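PDB 4F0Q: restriction endonuclease from Mycobacterium sp., which cleaves DNA that carries methylated cytosine, working as a tetrameric, modification-dependent restriction endonuclease. Local coordinates for residues 66-71 with 112-117; 184-189 with 205-210. All coordinates share one frame; numbering follows the deposited sequence.

Contact 1. Residues 66-71 with 112-117; sequences AGINAP and VRYFGD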
loop_
_atom_site.group_PDB
_atom_site.type_symbol
_atom_site.label_atom_id
_atom_site.label_comp_id
_atom_site.label_asym_id
_atom_site.label_seq_id
_atom_site.Cartn_x
_atom_site.Cartn_y
_atom_site.Cartn_z
ATOM N N ALA A 66 32.296 1.530 -26.494
ATOM C CA ALA A 66 31.475 2.293 -25.566
ATOM C C ALA A 66 30.026 2.328 -26.042
ATOM O O ALA A 66 29.746 2.698 -27.183
ATOM C CB ALA A 66 32.019 3.705 -25.409
ATOM N N GLY A 67 29.110 1.925 -25.169
ATOM C CA GLY A 67 27.694 2.009 -25.467
ATOM C C GLY A 67 27.068 0.722 -25.964
ATOM O O GLY A 67 27.227 -0.338 -25.361
ATOM N N ILE A 68 26.350 0.823 -27.078
ATOM C CA ILE A 68 25.572 -0.288 -27.608
ATOM C C ILE A 68 26.251 -0.928 -28.815
ATOM O O ILE A 68 26.594 -0.247 -29.781
ATOM C CB ILE A 68 24.158 0.178 -27.994
ATOM C CG1 ILE A 68 23.488 0.854 -26.795
ATOM C CG2 ILE A 68 23.325 -0.992 -28.500
ATOM C CD1 ILE A 68 22.605 2.024 -27.160
ATOM N N ASN A 69 26.433 -2.243 -28.748
ATOM C CA ASN A 69 27.131 -2.985 -29.791
ATOM C C ASN A 69 26.308 -4.165 -30.290
ATOM O O ASN A 69 25.527 -4.749 -29.541
ATOM C CB ASN A 69 28.474 -3.496 -29.271
ATOM C CG ASN A 69 29.301 -2.408 -28.617
ATOM O OD1 ASN A 69 30.155 -1.795 -29.255
ATOM N ND2 ASN A 69 29.052 -2.165 -27.335
ATOM N N ALA A 70 26.495 -4.521 -31.556
ATOM C CA ALA A 70 25.805 -5.668 -32.135
ATOM C C ALA A 70 26.536 -6.196 -33.364
ATOM O O ALA A 70 26.849 -5.435 -34.279
ATOM C CB ALA A 70 24.368 -5.309 -32.480
ATOM N N PRO A 71 26.822 -7.507 -33.380
ATOM C CA PRO A 71 27.460 -8.158 -34.528
ATOM C C PRO A 71 26.551 -8.134 -35.751
ATOM O O PRO A 71 25.359 -7.850 -35.621
ATOM C CB PRO A 71 27.650 -9.602 -34.049
ATOM C CG PRO A 71 27.623 -9.521 -32.560
ATOM C CD PRO A 71 26.653 -8.431 -32.246
ATOM N N VAL A 112 17.886 -3.033 -14.412
ATOM C CA VAL A 112 18.871 -2.053 -14.856
ATOM C C VAL A 112 18.214 -0.958 -15.691
ATOM O O VAL A 112 17.580 -1.237 -16.708
ATOM C CB VAL A 112 20.002 -2.705 -15.682
ATOM C CG1 VAL A 112 20.931 -1.637 -16.240
ATOM C CG2 VAL A 112 20.782 -3.699 -14.837
ATOM N N ARG A 113 18.359 0.285 -15.245
ATOM C CA ARG A 113 17.881 1.435 -16.001
ATOM C C ARG A 113 18.982 1.904 -16.941
ATOM O O ARG A 113 20.032 2.367 -16.494
ATOM C CB ARG A 113 17.483 2.567 -15.055
ATOM C CG ARG A 113 17.034 3.841 -15.754
ATOM C CD ARG A 113 15.713 3.642 -16.482
ATOM N NE ARG A 113 14.661 3.169 -15.585
ATOM C CZ ARG A 113 13.918 3.961 -14.818
ATOM N NH1 ARG A 113 14.108 5.273 -14.832
ATOM N NH2 ARG A 113 12.984 3.440 -14.034
ATOM N N TYR A 114 18.745 1.779 -18.244
ATOM C CA TYR A 114 19.773 2.100 -19.228
ATOM C C TYR A 114 19.323 3.163 -20.227
ATOM O O TYR A 114 18.246 3.065 -20.808
ATOM C CB TYR A 114 20.220 0.836 -19.966
ATOM C CG TYR A 114 21.315 1.083 -20.977
ATOM C CD1 TYR A 114 22.625 1.288 -20.569
ATOM C CD2 TYR A 114 21.039 1.109 -22.338
ATOM C CE1 TYR A 114 23.631 1.518 -21.486
ATOM C CE2 TYR A 114 22.038 1.336 -23.263
ATOM C CZ TYR A 114 23.333 1.539 -22.831
ATOM O OH TYR A 114 24.334 1.766 -23.746
ATOM N N PHE A 115 20.164 4.172 -20.429
ATOM C CA PHE A 115 19.851 5.260 -21.349
ATOM C C PHE A 115 20.543 5.078 -22.696
ATOM O O PHE A 115 21.662 4.568 -22.767
ATOM C CB PHE A 115 20.229 6.607 -20.733
ATOM C CG PHE A 115 19.430 6.956 -19.511
ATOM C CD1 PHE A 115 19.843 6.545 -18.254
ATOM C CD2 PHE A 115 18.262 7.691 -19.620
ATOM C CE1 PHE A 115 19.108 6.864 -17.129
ATOM C CE2 PHE A 115 17.522 8.014 -18.499
ATOM C CZ PHE A 115 17.945 7.599 -17.251
ATOM N N GLY A 116 19.872 5.506 -23.760
ATOM C CA GLY A 116 20.361 5.312 -25.113
ATOM C C GLY A 116 21.590 6.122 -25.488
ATOM O O GLY A 116 22.257 6.697 -24.628
ATOM N N ASP A 117 21.886 6.170 -26.784
ATOM C CA ASP A 117 23.094 6.830 -27.269
ATOM C C ASP A 117 22.804 8.122 -28.029
ATOM O O ASP A 117 23.651 8.612 -28.776
ATOM C CB ASP A 117 23.908 5.880 -28.152
ATOM C CG ASP A 117 23.241 5.611 -29.488
ATOM O OD1 ASP A 117 21.994 5.564 -29.536
ATOM O OD2 ASP A 117 23.966 5.449 -30.493
#
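Y114 leaves strand 111-115 with CG anti to the backbone N (chi1 -178°), which carries the ring out toward strand 67-69. Its CB and the near half of the ring lie short of that strand; contact begins at the far edge, where CE2 comes within 3.8 Å of CG1 of I68. CZ is a little farther from the same methylene. At the tip, the phenolic OH sits 3.3 Å from I68 CG1. Y114 OH also reaches the backbone, 3.7 Å from G67 C. I68 meets the ring at its edge, with CD1 in the ring plane, and the two side chains cross obliquely. The two strands belong to the same mixed sheet of the AspBHI-like N-terminal region, of the PUA clan, but they are not hydrogen-bonded partners: 67-69 pairs with 85-89, and 111-115 with 104-106 and 200-210. No backbone hydrogen bond spans the gap; side chains reach across it, with I87 and L208 also packing on Y114. Beyond the ring, CD1 of I68 touches CB of D117 at 4.2 Å. The D117 carboxylate turns to T129 and to the backbone N atoms of G131 and N132 at the start of helix 130-142, whose L135 packs against I68.

Contact 2. Residues 184-189 with 205-210; sequences IERLEH and SLDLAV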
loop_
_atom_site.group_PDB
_atom_site.type_symbol
_atom_site.label_atom_id
_atom_site.label_comp_id
_atom_site.label_asym_id
_atom_site.label_seq_id
_atom_site.Cartn_x
_atom_site.Cartn_y
_atom_site.Cartn_z
ATOM N N ILE A 184 14.319 -6.351 -22.451
ATOM C CA ILE A 184 13.774 -5.003 -22.460
ATOM C C ILE A 184 12.353 -5.029 -21.909
ATOM O O ILE A 184 11.403 -5.356 -22.623
ATOM C CB ILE A 184 13.775 -4.388 -23.874
ATOM C CG1 ILE A 184 15.200 -4.333 -24.425
ATOM C CG2 ILE A 184 13.164 -2.995 -23.853
ATOM C CD1 ILE A 184 15.302 -3.678 -25.783
ATOM N N GLU A 185 12.217 -4.700 -20.630
ATOM C CA GLU A 185 10.912 -4.700 -19.983
ATOM C C GLU A 185 10.119 -3.459 -20.368
ATOM O O GLU A 185 8.905 -3.525 -20.567
ATOM C CB GLU A 185 11.054 -4.786 -18.463
ATOM C CG GLU A 185 9.725 -4.870 -17.732
ATOM C CD GLU A 185 9.888 -4.918 -16.227
ATOM O OE1 GLU A 185 10.947 -4.485 -15.728
ATOM O OE2 GLU A 185 8.957 -5.395 -15.545
ATOM N N ARG A 186 10.806 -2.328 -20.473
ATOM C CA ARG A 186 10.141 -1.098 -20.891
ATOM C C ARG A 186 11.075 -0.196 -21.694
ATOM O O ARG A 186 12.282 -0.186 -21.474
ATOM C CB ARG A 186 9.572 -0.353 -19.679
ATOM C CG ARG A 186 8.578 0.744 -20.030
ATOM C CD ARG A 186 7.816 1.231 -18.807
ATOM N NE ARG A 186 8.691 1.860 -17.823
ATOM C CZ ARG A 186 8.258 2.485 -16.733
ATOM N NH1 ARG A 186 6.958 2.570 -16.487
ATOM N NH2 ARG A 186 9.126 3.031 -15.889
ATOM N N LEU A 187 10.508 0.545 -22.640
ATOM C CA LEU A 187 11.270 1.510 -23.424
ATOM C C LEU A 187 10.438 2.773 -23.596
ATOM O O LEU A 187 9.385 2.747 -24.231
ATOM C CB LEU A 187 11.651 0.925 -24.788
ATOM C CG LEU A 187 12.685 1.683 -25.631
ATOM C CD1 LEU A 187 13.475 0.714 -26.496
ATOM C CD2 LEU A 187 12.034 2.750 -26.503
ATOM N N GLU A 188 10.913 3.879 -23.033
ATOM C CA GLU A 188 10.148 5.120 -23.051
ATOM C C GLU A 188 10.957 6.334 -23.496
ATOM O O GLU A 188 12.188 6.306 -23.521
ATOM C CB GLU A 188 9.517 5.375 -21.679
ATOM C CG GLU A 188 10.483 5.248 -20.517
ATOM C CD GLU A 188 9.778 5.229 -19.175
ATOM O OE1 GLU A 188 10.429 4.889 -18.164
ATOM O OE2 GLU A 188 8.572 5.552 -19.131
ATOM N N HIS A 189 10.244 7.398 -23.854
ATOM C CA HIS A 189 10.858 8.655 -24.258
ATOM C C HIS A 189 11.299 9.437 -23.028
ATOM O O HIS A 189 10.644 9.390 -21.988
ATOM C CB HIS A 189 9.864 9.478 -25.083
ATOM C CG HIS A 189 10.342 10.860 -25.414
ATOM N ND1 HIS A 189 9.973 11.969 -24.682
ATOM C CD2 HIS A 189 11.149 11.312 -26.401
ATOM C CE1 HIS A 189 10.537 13.044 -25.203
ATOM N NE2 HIS A 189 11.256 12.674 -26.246
ATOM N N SER A 205 14.897 5.854 -22.615
ATOM C CA SER A 205 15.159 5.288 -21.299
ATOM C C SER A 205 14.558 3.889 -21.221
ATOM O O SER A 205 13.381 3.693 -21.521
ATOM C CB SER A 205 14.573 6.180 -20.204
ATOM O OG SER A 205 14.868 5.670 -18.916
ATOM N N LEU A 206 15.371 2.919 -20.817
ATOM C CA LEU A 206 14.958 1.521 -20.846
ATOM C C LEU A 206 15.000 0.845 -19.477
ATOM O O LEU A 206 16.009 0.901 -18.770
ATOM C CB LEU A 206 15.816 0.724 -21.839
ATOM C CG LEU A 206 15.563 0.879 -23.344
ATOM C CD1 LEU A 206 16.067 2.212 -23.877
ATOM C CD2 LEU A 206 16.196 -0.276 -24.109
ATOM N N ASP A 207 13.886 0.214 -19.115
ATOM C CA ASP A 207 13.831 -0.677 -17.966
ATOM C C ASP A 207 14.185 -2.083 -18.420
ATOM O O ASP A 207 13.441 -2.704 -19.190
ATOM C CB ASP A 207 12.435 -0.678 -17.341
ATOM C CG ASP A 207 12.132 0.595 -16.582
ATOM O OD1 ASP A 207 13.070 1.180 -15.999
ATOM O OD2 ASP A 207 10.955 1.008 -16.564
ATOM N N LEU A 208 15.326 -2.576 -17.946
ATOM C CA LEU A 208 15.817 -3.895 -18.319
ATOM C C LEU A 208 15.692 -4.877 -17.162
ATOM O O LEU A 208 15.965 -4.538 -16.008
ATOM C CB LEU A 208 17.278 -3.816 -18.772
ATOM C CG LEU A 208 17.599 -2.880 -19.937
ATOM C CD1 LEU A 208 19.089 -2.901 -20.236
ATOM C CD2 LEU A 208 16.798 -3.257 -21.170
ATOM N N ALA A 209 15.282 -6.099 -17.483
ATOM C CA ALA A 209 15.132 -7.149 -16.487
ATOM C C ALA A 209 16.198 -8.222 -16.670
ATOM O O ALA A 209 16.132 -9.020 -17.605
ATOM C CB ALA A 209 13.743 -7.761 -16.571
ATOM N N VAL A 210 17.183 -8.233 -15.779
ATOM C CA VAL A 210 18.227 -9.249 -15.808
ATOM C C VAL A 210 17.650 -10.592 -15.375
ATOM O O VAL A 210 17.160 -10.731 -14.256
ATOM C CB VAL A 210 19.407 -8.877 -14.894
ATOM C CG1 VAL A 210 20.461 -9.972 -14.914
ATOM C CG2 VAL A 210 20.007 -7.548 -15.323
HETATM O O HOH W 1 12.180 3.234 -18.639
#
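A single carboxylate oxygen, D207 OD2, takes both N-H groups that R186 brings to it: NE at 2.7 Å and NH2 at 2.8 Å. Both bonds are weak, bent to about 120° at the hydrogen, and the guanidinium and carboxylate planes are tilted 29° apart. A bend at chi3 (64°) lets the arginine run alongside D207. E188 OE2 lies over one guanidinium face, and OE1, well out of its plane, is 3.2 Å from R186 NH2, a pairing of charges with no N-H directed at it. The arginine charge probably eases the repulsion between E188 and D207. A water donates to E188 OE1 and, weakly, to S205 O. In the next shell, R113 and H111 bind the other oxygen, D207 OD1, and so help orient the carboxylate. On the opposite face, L206 CD2 meets I184 CD1 and L187 CD1, while L208 CD2 lies 3.8 Å from I184 CG1; helix 130-142 covers I184 and L187. The backbone sets this arrangement. E188 and S205 exchange two nearly straight bonds of 2.9 Å, and R186 and D207 form the other hydrogen-bonded pair. D207 O accepts from R186 N and, weakly, from E185 N, so two residues face one: a classic beta bulge in the antiparallel hairpin of strands 175-193 and 200-210.

In the fold
Contact 2 is buried within the N-terminal sheet, whereas contact 1 is a smaller surface contact whose centre lies about 11 Å from that of contact 2. Strands 111-115 and 200-210 are neighbours in that sheet and join the two: Y114 O lies 2.9 Å from L206 N, a probable hydrogen bond, and R113 NE forms a salt bridge with D207 OD1 at 2.6 Å. Contact 1 bridges strands that do not pair, mainly through apolar and phenolic side-chain atoms without a hydrogen bond; contact 2 joins paired strands through a backbone ladder, charged groups and aliphatic side chains. Helix 130-142 packs on both contacts. Segment 184-189 also meets a second subunit, through backbone hydrogen bonds from L187 and H189.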